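Local coordinates for peptidase M14 domain-containing protein (Shewanella amazonensis, PDB 2QVP), which probably acts as a zinc-dependent hydrolase of the M14 metallocarboxypeptidase family, although its substrate has not been established, at residues 178-183 against 243-248; 72-77 against 165-170; 197-202 against 256-261. All blocks are in the same frame, centred on the assembly; numbering follows the deposited sequence. Where two conformers were deposited one is given.

Contact 1 (178-183 against 243-248); sequences YVYTFE and CSETPG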
loop_
_atom_site.group_PDB
_atom_site.type_symbol
_atom_site.label_atom_id
_atom_site.label_comp_id
_atom_site.label_asym_id
_atom_site.label_seq_id
_atom_site.Cartn_x
_atom_site.Cartn_y
_atom_site.Cartn_z
ATOM N N TYR A 178 5.591 12.809 2.739
ATOM C CA TYR A 178 4.764 12.930 3.922
ATOM C C TYR A 178 4.002 11.613 4.076
ATOM O O TYR A 178 4.118 10.712 3.252
ATOM C CB TYR A 178 3.792 14.120 3.814
ATOM C CG TYR A 178 2.785 14.018 2.686
ATOM C CD1 TYR A 178 3.152 14.316 1.384
ATOM C CD2 TYR A 178 1.455 13.637 2.928
ATOM C CE1 TYR A 178 2.257 14.208 0.345
ATOM C CE2 TYR A 178 0.536 13.546 1.894
ATOM C CZ TYR A 178 0.951 13.845 0.594
ATOM O OH TYR A 178 0.087 13.754 -0.481
ATOM N N VAL A 179 3.277 11.503 5.171
ATOM C CA VAL A 179 2.478 10.327 5.470
ATOM C C VAL A 179 1.137 10.736 6.078
ATOM O O VAL A 179 1.005 11.817 6.697
ATOM C CB VAL A 179 3.204 9.377 6.448
ATOM C CG1 VAL A 179 4.388 8.708 5.776
ATOM C CG2 VAL A 179 3.616 10.151 7.738
ATOM N N TYR A 180 0.144 9.882 5.822
ATOM C CA TYR A 180 -1.158 9.936 6.438
ATOM C C TYR A 180 -1.024 8.848 7.464
ATOM O O TYR A 180 -0.643 7.738 7.094
ATOM C CB TYR A 180 -2.310 9.553 5.501
ATOM C CG TYR A 180 -2.725 10.588 4.483
ATOM C CD1 TYR A 180 -2.119 10.631 3.235
ATOM C CD2 TYR A 180 -3.699 11.541 4.779
ATOM C CE1 TYR A 180 -2.471 11.597 2.304
ATOM C CE2 TYR A 180 -4.073 12.509 3.837
ATOM C CZ TYR A 180 -3.447 12.533 2.616
ATOM O OH TYR A 180 -3.828 13.459 1.689
ATOM N N THR A 181 -1.306 9.123 8.732
ATOM C CA THR A 181 -1.272 8.049 9.726
ATOM C C THR A 181 -2.520 8.034 10.605
ATOM O O THR A 181 -3.236 9.033 10.749
ATOM C CB THR A 181 -0.012 8.122 10.622
ATOM O OG1 THR A 181 -0.033 9.344 11.359
ATOM C CG2 THR A 181 1.276 8.029 9.791
ATOM N N PHE A 182 -2.743 6.869 11.192
ATOM C CA PHE A 182 -3.838 6.594 12.067
ATOM C C PHE A 182 -3.292 5.911 13.310
ATOM O O PHE A 182 -2.659 4.856 13.198
ATOM C CB PHE A 182 -4.861 5.676 11.384
ATOM C CG PHE A 182 -5.475 6.249 10.120
ATOM C CD1 PHE A 182 -4.861 6.069 8.877
ATOM C CD2 PHE A 182 -6.677 6.914 10.173
ATOM C CE1 PHE A 182 -5.425 6.599 7.724
ATOM C CE2 PHE A 182 -7.251 7.434 9.035
ATOM C CZ PHE A 182 -6.641 7.277 7.811
ATOM N N GLU A 183 -3.499 6.517 14.482
ATOM C CA GLU A 183 -3.109 5.887 15.747
ATOM C C GLU A 183 -4.179 6.220 16.744
ATOM O O GLU A 183 -4.808 7.281 16.621
ATOM C CB GLU A 183 -1.767 6.380 16.282
ATOM C CG GLU A 183 -0.553 6.167 15.394
ATOM C CD GLU A 183 0.744 6.581 16.109
ATOM O OE1 GLU A 183 0.988 6.050 17.198
ATOM O OE2 GLU A 183 1.538 7.396 15.575
ATOM N N CYS A 243 -0.691 5.650 5.211
ATOM C CA CYS A 243 -0.698 5.793 3.770
ATOM C C CYS A 243 0.521 6.670 3.507
ATOM O O CYS A 243 0.475 7.853 3.803
ATOM C CB CYS A 243 -1.982 6.401 3.261
ATOM S SG CYS A 243 -1.970 6.683 1.511
ATOM N N SER A 244 1.632 6.054 3.070
ATOM C CA SER A 244 2.890 6.748 2.761
ATOM C C SER A 244 2.765 7.432 1.398
ATOM O O SER A 244 2.115 6.894 0.515
ATOM C CB SER A 244 4.036 5.741 2.752
ATOM O OG SER A 244 3.673 4.635 1.932
ATOM N N GLU A 245 3.344 8.620 1.230
ATOM C CA GLU A 245 3.239 9.362 -0.037
ATOM C C GLU A 245 4.622 9.724 -0.579
ATOM O O GLU A 245 5.184 10.738 -0.202
ATOM C CB GLU A 245 2.374 10.608 0.162
ATOM C CG GLU A 245 0.909 10.308 0.509
ATOM C CD GLU A 245 0.047 9.939 -0.673
ATOM O OE1 GLU A 245 0.494 9.966 -1.838
ATOM O OE2 GLU A 245 -1.124 9.636 -0.416
ATOM N N THR A 246 5.193 8.867 -1.426
ATOM C CA THR A 246 6.490 9.177 -2.031
ATOM C C THR A 246 6.285 10.214 -3.158
ATOM O O THR A 246 5.240 10.217 -3.814
ATOM C CB THR A 246 7.304 7.919 -2.445
ATOM O OG1 THR A 246 6.509 7.031 -3.251
ATOM C CG2 THR A 246 7.782 7.215 -1.166
ATOM N N PRO A 247 7.271 11.117 -3.372
ATOM C CA PRO A 247 7.042 12.195 -4.336
ATOM C C PRO A 247 7.322 11.763 -5.782
ATOM O O PRO A 247 8.451 11.370 -6.067
ATOM C CB PRO A 247 8.040 13.258 -3.877
ATOM C CG PRO A 247 8.914 12.599 -2.799
ATOM C CD PRO A 247 8.646 11.162 -2.850
ATOM N N GLY A 248 6.332 11.857 -6.676
ATOM C CA GLY A 248 6.485 11.427 -8.088
ATOM C C GLY A 248 7.467 12.177 -8.977
ATOM O O GLY A 248 7.927 11.636 -9.987
#
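Tyr178 and Tyr180 face Glu245 and Cys243 across two neighbouring strands of the mixed eight-stranded sheet at the heart of this M14 peptidase fold. The segments of strands 178-182 and 241-247 run antiparallel, at 177°. Tyr180 and Cys243 make a hydrogen-bonded pair with both backbone bonds present, Cys243 N reaching Tyr180 O at 2.8 Å and Tyr180 N giving an almost straight bond to Cys243 O. A further bond runs from Glu245 N to Tyr178 O. Between these pairs, Val179 and Ser244 turn their side chains to the other face of the sheet, where helix 190-200 covers Val179.

Glu245, the predicted proton donor/acceptor, runs alongside the Tyr178 ring. Its CB sits over the face of that ring, 3.7 Å from the centroid, in a CH-pi contact. CG continues across the same face to within 3.5 Å of Tyr178 CZ. The chain then bends at chi2 (-80°), and the carboxylate ends nearly parallel to the ring, their planes 13° apart. Glu245 CD comes to 3.8 Å from Tyr178 OH, but that hydroxyl makes its hydrogen bond to Asp171 OD2. At the tip, Glu245 OE2 approaches the edge of the second ring, 3.6 Å from Tyr180 CE1.

Contact 2 (72-77 against 165-170); sequences AGFHGE and ILTCHE. With SO4 (sulfate ion), chain D.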
loop_
_atom_site.group_PDB
_atom_site.type_symbol
_atom_site.label_atom_id
_atom_site.label_comp_id
_atom_site.label_asym_id
_atom_site.label_seq_id
_atom_site.Cartn_x
_atom_site.Cartn_y
_atom_site.Cartn_z
ATOM N N ALA A 72 -0.683 -1.871 -2.290
ATOM C CA ALA A 72 -0.085 -0.943 -3.240
ATOM C C ALA A 72 -0.863 -0.921 -4.542
ATOM O O ALA A 72 -1.693 -1.790 -4.793
ATOM C CB ALA A 72 1.390 -1.300 -3.501
ATOM N N GLY A 73 -0.635 0.139 -5.312
ATOM C CA GLY A 73 -1.175 0.282 -6.660
ATOM C C GLY A 73 -2.651 0.540 -6.845
ATOM O O GLY A 73 -3.227 0.031 -7.787
ATOM N N PHE A 74 -3.259 1.301 -5.943
ATOM C CA PHE A 74 -4.647 1.728 -6.105
ATOM C C PHE A 74 -4.759 2.700 -7.281
ATOM O O PHE A 74 -5.733 2.657 -8.034
ATOM C CB PHE A 74 -5.175 2.383 -4.831
ATOM C CG PHE A 74 -5.591 1.397 -3.793
ATOM C CD1 PHE A 74 -4.669 0.878 -2.881
ATOM C CD2 PHE A 74 -6.908 0.941 -3.744
ATOM C CE1 PHE A 74 -5.058 -0.049 -1.951
ATOM C CE2 PHE A 74 -7.298 0.014 -2.807
ATOM C CZ PHE A 74 -6.376 -0.481 -1.907
ATOM N N HIS A 75 -3.745 3.566 -7.421
ATOM C CA HIS A 75 -3.640 4.511 -8.504
ATOM C C HIS A 75 -2.477 4.115 -9.385
ATOM O O HIS A 75 -1.344 4.030 -8.905
ATOM C CB HIS A 75 -3.430 5.898 -7.967
ATOM C CG HIS A 75 -4.500 6.349 -7.035
ATOM N ND1 HIS A 75 -4.225 6.947 -5.821
ATOM C CD2 HIS A 75 -5.846 6.271 -7.126
ATOM C CE1 HIS A 75 -5.364 7.224 -5.210
ATOM N NE2 HIS A 75 -6.362 6.834 -5.985
ATOM N N GLY A 76 -2.773 3.869 -10.664
ATOM C CA GLY A 76 -1.788 3.368 -11.632
ATOM C C GLY A 76 -0.556 4.192 -11.919
ATOM O O GLY A 76 0.474 3.631 -12.312
ATOM N N GLU A 77 -0.641 5.510 -11.728
ATOM C CA GLU A 77 0.535 6.371 -11.897
ATOM C C GLU A 77 1.486 6.287 -10.691
ATOM O O GLU A 77 2.633 6.693 -10.810
ATOM C CB GLU A 77 0.177 7.866 -12.212
ATOM C CG GLU A 77 -0.076 8.898 -11.051
ATOM C CD GLU A 77 -1.376 8.711 -10.307
ATOM O OE1 GLU A 77 -1.874 7.575 -10.323
ATOM O OE2 GLU A 77 -1.901 9.675 -9.680
ATOM N N ILE A 165 -2.291 -1.629 8.893
ATOM C CA ILE A 165 -2.398 -1.454 7.465
ATOM C C ILE A 165 -1.371 -0.394 7.011
ATOM O O ILE A 165 -1.208 0.656 7.641
ATOM C CB ILE A 165 -3.839 -1.079 6.968
ATOM C CG1 ILE A 165 -3.833 -0.756 5.468
ATOM C CG2 ILE A 165 -4.531 0.083 7.776
ATOM C CD1 ILE A 165 -3.338 -1.910 4.614
ATOM N N LEU A 166 -0.622 -0.721 5.961
ATOM C CA LEU A 166 0.245 0.227 5.304
ATOM C C LEU A 166 -0.148 0.203 3.829
ATOM O O LEU A 166 -0.109 -0.884 3.241
ATOM C CB LEU A 166 1.700 -0.155 5.442
ATOM C CG LEU A 166 2.743 0.590 4.559
ATOM C CD1 LEU A 166 2.824 2.067 4.897
ATOM C CD2 LEU A 166 4.110 -0.021 4.677
ATOM N N THR A 167 -0.605 1.341 3.278
ATOM C CA THR A 167 -0.877 1.434 1.846
ATOM C C THR A 167 0.177 2.374 1.262
ATOM O O THR A 167 0.437 3.438 1.794
ATOM C CB THR A 167 -2.283 1.906 1.512
ATOM O OG1 THR A 167 -3.218 1.189 2.315
ATOM C CG2 THR A 167 -2.576 1.630 0.071
ATOM N N CYS A 168 0.779 1.967 0.146
ATOM C CA CYS A 168 1.876 2.699 -0.430
ATOM C C CYS A 168 1.493 3.505 -1.652
ATOM O O CYS A 168 1.421 2.981 -2.771
ATOM C CB CYS A 168 3.015 1.705 -0.690
ATOM S SG CYS A 168 3.607 1.040 0.945
ATOM N N HIS A 169 1.279 4.795 -1.400
ATOM C CA HIS A 169 0.899 5.782 -2.422
ATOM C C HIS A 169 2.070 6.644 -2.854
ATOM O O HIS A 169 3.161 6.549 -2.287
ATOM C CB HIS A 169 -0.218 6.680 -1.877
ATOM C CG HIS A 169 -1.570 6.052 -1.937
ATOM N ND1 HIS A 169 -1.870 4.882 -1.282
ATOM C CD2 HIS A 169 -2.701 6.433 -2.570
ATOM C CE1 HIS A 169 -3.123 4.560 -1.528
ATOM N NE2 HIS A 169 -3.651 5.486 -2.302
ATOM N N GLU A 170 1.817 7.439 -3.902
ATOM C CA GLU A 170 2.713 8.443 -4.382
ATOM C C GLU A 170 1.887 9.677 -4.696
ATOM O O GLU A 170 0.737 9.556 -5.130
ATOM C CB GLU A 170 3.413 8.019 -5.661
ATOM C CG GLU A 170 4.094 6.706 -5.615
ATOM C CD GLU A 170 5.304 6.736 -6.470
ATOM O OE1 GLU A 170 6.320 7.199 -5.922
ATOM O OE2 GLU A 170 5.254 6.293 -7.643
HETATM S S SO4 D . -8.109 9.553 -3.508
HETATM O O1 SO4 D . -8.222 8.354 -4.326
HETATM O O2 SO4 D . -6.753 10.058 -3.482
HETATM O O3 SO4 D . -8.993 10.589 -4.030
HETATM O O4 SO4 D . -8.464 9.218 -2.121
HETATM O O HOH W 1 0.977 2.699 -5.311
HETATM O O HOH W 2 -0.505 10.957 -7.442
#
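His75 and His169 meet at the tight end of this contact, where His75 ND1 lies 3.6 Å from His169 CD2. The imidazole planes stand at 84° and the side chains cross at a slant. Phe74 fills in beside them: its CE1 is 3.6 Å from Thr167 CG2 in one conformer of that threonine, and its CD1 touches His169 CE1 more loosely. His75 ND1 is hydrogen-bonded to Glu78 OE2. The His-x-x-Glu spacing of His75 and Glu78, with His169 near the end of central strand 165-171, is consistent with the zinc-ligand motif of M14 peptidases; here a sulfate lies at His75 NE2. That ion, probably from the crystallisation liquor, places O1 in the plane of the ring, 2.9 Å from His75 NE2, in a weak, bent bond; NE2 also bonds Asn125 OD1, while Asn125 ND2 bonds the sulfate. The backbones are joined less closely, without direct hydrogen bonds: a water spans the gap, accepting from Gly73 N at 3.0 Å and donating to Cys168 O at 2.6 Å. A second water lies near Glu77 OE2 and Glu170 O but may not donate to both, while Ala72 CB and Cys168 CB only just touch, 4.4 Å apart.

Contact 3 (197-202 against 256-261); sequences DALGQY and ILANAA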
loop_
_atom_site.group_PDB
_atom_site.type_symbol
_atom_site.label_atom_id
_atom_site.label_comp_id
_atom_site.label_asym_id
_atom_site.label_seq_id
_atom_site.Cartn_x
_atom_site.Cartn_y
_atom_site.Cartn_z
ATOM N N ASP A 197 10.079 9.291 9.043
ATOM C CA ASP A 197 11.558 9.341 9.056
ATOM C C ASP A 197 12.134 8.411 8.007
ATOM O O ASP A 197 13.034 8.817 7.309
ATOM C CB ASP A 197 12.173 9.010 10.437
ATOM C CG ASP A 197 12.044 10.157 11.449
ATOM O OD1 ASP A 197 11.568 11.259 11.100
ATOM O OD2 ASP A 197 12.432 9.945 12.618
ATOM N N ALA A 198 11.606 7.193 7.886
ATOM C CA ALA A 198 12.060 6.242 6.882
ATOM C C ALA A 198 12.038 6.842 5.473
ATOM O O ALA A 198 13.012 6.707 4.742
ATOM C CB ALA A 198 11.218 4.951 6.929
ATOM N N LEU A 199 10.935 7.503 5.110
ATOM C CA LEU A 199 10.815 8.189 3.810
ATOM C C LEU A 199 11.750 9.403 3.716
ATOM O O LEU A 199 12.283 9.703 2.639
ATOM C CB LEU A 199 9.371 8.635 3.562
ATOM C CG LEU A 199 8.295 7.546 3.383
ATOM C CD1 LEU A 199 6.900 8.208 3.344
ATOM C CD2 LEU A 199 8.513 6.718 2.141
ATOM N N GLY A 200 11.919 10.084 4.860
ATOM C CA GLY A 200 12.808 11.237 5.034
ATOM C C GLY A 200 14.287 10.970 4.820
ATOM O O GLY A 200 15.086 11.922 4.674
ATOM N N GLN A 201 14.677 9.693 4.842
ATOM C CA GLN A 201 16.048 9.308 4.535
ATOM C C GLN A 201 16.297 9.477 3.037
ATOM O O GLN A 201 17.449 9.655 2.630
ATOM C CB GLN A 201 16.349 7.859 4.950
ATOM C CG GLN A 201 16.118 7.504 6.426
ATOM C CD GLN A 201 16.936 8.338 7.404
ATOM O OE1 GLN A 201 18.144 8.493 7.230
ATOM N NE2 GLN A 201 16.282 8.855 8.455
ATOM N N TYR A 202 15.233 9.397 2.228
ATOM C CA TYR A 202 15.308 9.543 0.777
ATOM C C TYR A 202 14.929 10.945 0.276
ATOM O O TYR A 202 15.560 11.437 -0.664
ATOM C CB TYR A 202 14.444 8.456 0.094
ATOM C CG TYR A 202 14.952 7.073 0.396
ATOM C CD1 TYR A 202 14.544 6.391 1.544
ATOM C CD2 TYR A 202 15.890 6.455 -0.442
ATOM C CE1 TYR A 202 15.051 5.139 1.855
ATOM C CE2 TYR A 202 16.385 5.180 -0.148
ATOM C CZ TYR A 202 15.965 4.535 1.010
ATOM O OH TYR A 202 16.435 3.279 1.312
ATOM N N ILE A 256 11.231 3.753 -5.322
ATOM C CA ILE A 256 11.147 2.300 -5.102
ATOM C C ILE A 256 11.845 1.928 -3.776
ATOM O O ILE A 256 11.272 1.199 -2.945
ATOM C CB ILE A 256 11.694 1.477 -6.303
ATOM C CG1 ILE A 256 10.736 1.577 -7.498
ATOM C CG2 ILE A 256 11.895 0.000 -5.919
ATOM C CD1 ILE A 256 11.276 0.982 -8.796
ATOM N N LEU A 257 13.042 2.473 -3.553
ATOM C CA LEU A 257 13.783 2.158 -2.325
ATOM C C LEU A 257 13.103 2.687 -1.079
ATOM O O LEU A 257 13.094 1.996 -0.066
ATOM C CB LEU A 257 15.230 2.640 -2.413
ATOM C CG LEU A 257 16.071 1.945 -3.482
ATOM C CD1 LEU A 257 17.394 2.698 -3.766
ATOM C CD2 LEU A 257 16.310 0.493 -3.078
ATOM N N ALA A 258 12.539 3.895 -1.168
ATOM C CA ALA A 258 11.841 4.536 -0.067
ATOM C C ALA A 258 10.603 3.778 0.322
ATOM O O ALA A 258 10.313 3.613 1.509
ATOM C CB ALA A 258 11.475 5.982 -0.444
ATOM N N ASN A 259 9.848 3.331 -0.679
ATOM C CA ASN A 259 8.686 2.496 -0.429
ATOM C C ASN A 259 9.052 1.218 0.340
ATOM O O ASN A 259 8.453 0.916 1.379
ATOM C CB ASN A 259 7.945 2.195 -1.743
ATOM C CG ASN A 259 6.979 3.303 -2.112
ATOM O OD1 ASN A 259 5.882 3.348 -1.593
ATOM N ND2 ASN A 259 7.372 4.182 -3.024
ATOM N N ALA A 260 10.041 0.493 -0.160
ATOM C CA ALA A 260 10.531 -0.735 0.496
ATOM C C ALA A 260 11.000 -0.485 1.938
ATOM O O ALA A 260 10.783 -1.322 2.817
ATOM C CB ALA A 260 11.661 -1.326 -0.299
ATOM N N ALA A 261 11.657 0.664 2.141
ATOM C CA ALA A 261 12.190 1.129 3.440
ATOM C C ALA A 261 11.061 1.339 4.446
ATOM O O ALA A 261 11.167 0.917 5.601
ATOM C CB ALA A 261 12.957 2.412 3.248
#
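Tyr202, which follows helix 190-200 in the chain, lays one face of its ring on the backbone of helix 252-270 around Ala258. This face-on contact brings Tyr202 CD1 to 3.7 Å from Ala258 CA, with Leu257 C over the same face, both offset toward the rim. The chi1 of -63°, which sets CG anti to the carbonyl carbon, directs the ring toward helix 252-270.

Apolar side chains of that helix meet the ring. Leu257 CB lies 3.6 Å from Tyr202 CE2, and Ala261 CB approaches CE1 of the same ring obliquely at 3.7 Å. On the sheet side, Leu199 CD2 packs on Ala258 CB at 4.0 Å, and the Leu199 side chain also touches Ser244 and Thr246 of strand 241-247.

Polar atoms are met by packing, not by bonds across the segments. Leu199 CD2 is 3.6 Å from Ala258 O, and Tyr202 OH comes no nearer than 3.8 Å to Leu257 O. Within its own segment, Tyr202 N bonds to Leu199 O.

The small side chains of Ala258 and Ala261 are consistent with the close approach, Leu199 CA and Ala258 CA being 5.4 Å apart. Since no hydrogen bond crosses between the segments, their association here rests on van der Waals packing and shape.

How the contacts relate
Contacts 1 and 2 share the sheet, since strands 241-247 and 165-171 are neighbours: Ser244 O is 3.0 Å from His169 N, probably hydrogen-bonded. On the face of the predicted active site, the side chain of His169 comes within about 3 Å of that of Glu245, the predicted proton donor/acceptor, and Cys243 SG packs 3.3 Å from His169 ND1. Contact 3 backs the other face of contact 1, with Leu199 CD1 3.5 Å from Val179 CG1, and the side chain of Leu199 is about 6 Å from that of Glu245. Thr246 ties all three together: its OG1 probably bonds to Glu170 OE1 at 2.7 Å and to Asn259 ND2 at 3.0 Å.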